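Local atomic coordinates of ATP-binding protein (Mycobacterium tuberculosis, PDB entry 5UKV), a protein that probably works as a sensor histidine kinase, passing a phosphoryl group from ATP to a histidine of its own, and is represented here by its dimerisation and phosphoacceptor domain. Residues L51-I54 / E55-A58. The protein carries 1 engineered substitution. Residues are numbered along the deposited sequence; the frame is centred on the assembly and turned at random.
Sequences LSRI and ESEA
Arg53 reaches one turn down helix 47-71 to Glu57, and its NH1 donates to Glu57 OE2 at 2.9 Å, an i to i+4 salt bridge. The N-H points fairly straight at the oxygen (157°), which it meets nearly along the C-O axis. OE2 lies at the edge of the guanidinium, in its plane, and carboxylate and guanidinium are only 16° from coplanar. Bends in both chains bring them together: Arg53 folds at chi2 and chi3, bringing its CD to 3.4 Å from Glu57 OE2, and Glu57 turns at chi2. The other carboxylate oxygen, OE1, is taken by Arg60, so Glu57 is shared between two arginines on the same helix.

Two residues earlier along the helix, Leu51 and Glu55 meet differently. Leu51 CG sits 3.6 Å from Glu55 OE1, and the Glu55 chain, extended beyond CG, carries that oxygen to a salt bridge with Arg40 of the second subunit. Beneath the side chains run the helical bonds, from Glu55 N to Leu51 O (2.7 Å) through Ala58 N to Ile54 O (3.0 Å).

Arg53 and Ile54 pack on Phe35 of helix 2-40, whereas Ala58 packs on Leu29 of the second subunit. In this dimerisation and histidine phosphotransfer (DHp) domain, a dimeric helical bundle, the Glu57 carboxylate is thus paired within its own helix, whereas that of Glu55 is paired across the dimer interface, which would favour the charged form of both acids.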
ATOM      1  N   LEU A  51      17.936  -4.335   5.821  1.00 22.36           N
ATOM      2  CA  LEU A  51      17.021  -5.326   5.199  1.00 24.46           C
ATOM      3  C   LEU A  51      15.981  -5.908   6.158  1.00 26.76           C
ATOM      4  O   LEU A  51      14.766  -6.050   5.787  1.00 21.40           O
ATOM      5  CB  LEU A  51      17.816  -6.482   4.530  1.00 25.22           C
ATOM      6  CG  LEU A  51      16.954  -7.475   3.717  1.00 24.86           C
ATOM      7  CD1 LEU A  51      16.191  -6.721   2.601  1.00 24.16           C
ATOM      8  CD2 LEU A  51      17.817  -8.475   3.137  1.00 24.63           C
ATOM      9  N   SER A  52      16.408  -6.105   7.386  1.00 25.05           N
ATOM     10  CA  SER A  52      15.548  -6.570   8.422  1.00 25.20           C
ATOM     11  C   SER A  52      14.404  -5.578   8.692  1.00 25.32           C
ATOM     12  O   SER A  52      13.285  -5.929   8.772  1.00 26.46           O
ATOM     13  CB  SER A  52      16.397  -6.671   9.665  1.00 29.45           C
ATOM     14  OG  SER A  52      15.814  -7.469  10.590  1.00 37.20           O
ATOM     15  N   ARG A  53      14.735  -4.304   8.765  1.00 25.51           N
ATOM     16  CA  ARG A  53      13.724  -3.302   8.976  1.00 25.74           C
ATOM     17  C   ARG A  53      12.794  -3.268   7.780  1.00 24.54           C
ATOM     18  O   ARG A  53      11.632  -3.149   7.941  1.00 22.80           O
ATOM     19  CB  ARG A  53      14.309  -1.932   9.232  1.00 29.57           C
ATOM     20  CG  ARG A  53      13.260  -0.825   9.310  1.00 35.75           C
ATOM     21  CD  ARG A  53      12.152  -1.098  10.334  1.00 45.11           C
ATOM     22  NE  ARG A  53      12.686  -1.358  11.651  1.00 49.33           N
ATOM     23  CZ  ARG A  53      11.979  -1.628  12.728  1.00 54.62           C
ATOM     24  NH1 ARG A  53      10.672  -1.682  12.669  1.00 54.71           N
ATOM     25  NH2 ARG A  53      12.592  -1.819  13.880  1.00 52.44           N
ATOM     26  N   ILE A  54      13.354  -3.343   6.592  1.00 21.15           N
ATOM     27  CA  ILE A  54      12.573  -3.361   5.407  1.00 22.01           C
ATOM     28  C   ILE A  54      11.614  -4.520   5.386  1.00 22.45           C
ATOM     29  O   ILE A  54      10.437  -4.341   5.098  1.00 22.81           O
ATOM     30  CB  ILE A  54      13.411  -3.317   4.121  1.00 22.01           C
ATOM     31  CG1 ILE A  54      14.017  -1.925   3.947  1.00 21.61           C
ATOM     32  CG2 ILE A  54      12.538  -3.809   2.936  1.00 22.86           C
ATOM     33  CD1 ILE A  54      15.151  -1.846   2.899  1.00 23.38           C
ATOM     34  N   GLU A  55      12.066  -5.698   5.760  1.00 21.27           N
ATOM     35  CA  GLU A  55      11.239  -6.874   5.815  1.00 24.08           C
ATOM     36  C   GLU A  55      10.116  -6.738   6.832  1.00 26.34           C
ATOM     37  O   GLU A  55       9.026  -7.115   6.600  1.00 25.21           O
ATOM     38  CB  GLU A  55      12.085  -8.098   6.136  1.00 26.15           C
ATOM     39  CG  GLU A  55      12.918  -8.574   4.983  1.00 28.91           C
ATOM     40  CD  GLU A  55      13.818  -9.773   5.309  1.00 38.24           C
ATOM     41  OE1 GLU A  55      14.930  -9.584   5.780  1.00 39.24           O
ATOM     42  OE2 GLU A  55      13.403 -10.906   5.076  1.00 46.09           O
ATOM     43  N   SER A  56      10.434  -6.165   7.961  1.00 27.63           N
ATOM     44  CA  SER A  56       9.507  -5.969   9.015  1.00 28.79           C
ATOM     45  C   SER A  56       8.377  -5.036   8.574  1.00 27.69           C
ATOM     46  O   SER A  56       7.230  -5.338   8.706  1.00 28.79           O
ATOM     47  CB  SER A  56      10.288  -5.389  10.176  1.00 31.36           C
ATOM     48  OG  SER A  56       9.465  -5.047  11.213  1.00 41.77           O
ATOM     49  N   GLU A  57       8.737  -3.953   7.941  1.00 25.81           N
ATOM     50  CA  GLU A  57       7.714  -2.979   7.452  1.00 24.63           C
ATOM     51  C   GLU A  57       6.878  -3.604   6.332  1.00 25.10           C
ATOM     52  O   GLU A  57       5.694  -3.371   6.318  1.00 24.24           O
ATOM     53  CB  GLU A  57       8.337  -1.654   7.091  1.00 27.21           C
ATOM     54  CG  GLU A  57       9.017  -0.915   8.266  1.00 34.01           C
ATOM     55  CD  GLU A  57       8.176  -0.822   9.509  1.00 40.90           C
ATOM     56  OE1 GLU A  57       6.962  -0.600   9.405  1.00 38.75           O
ATOM     57  OE2 GLU A  57       8.717  -1.077  10.596  1.00 53.93           O
ATOM     58  N   ALA A  58       7.446  -4.482   5.514  1.00 22.54           N
ATOM     59  CA  ALA A  58       6.735  -5.057   4.419  1.00 25.23           C
ATOM     60  C   ALA A  58       5.697  -6.024   5.007  1.00 27.38           C
ATOM     61  O   ALA A  58       4.588  -6.140   4.482  1.00 24.61           O
ATOM     62  CB  ALA A  58       7.645  -5.747   3.418  1.00 22.22           C
TER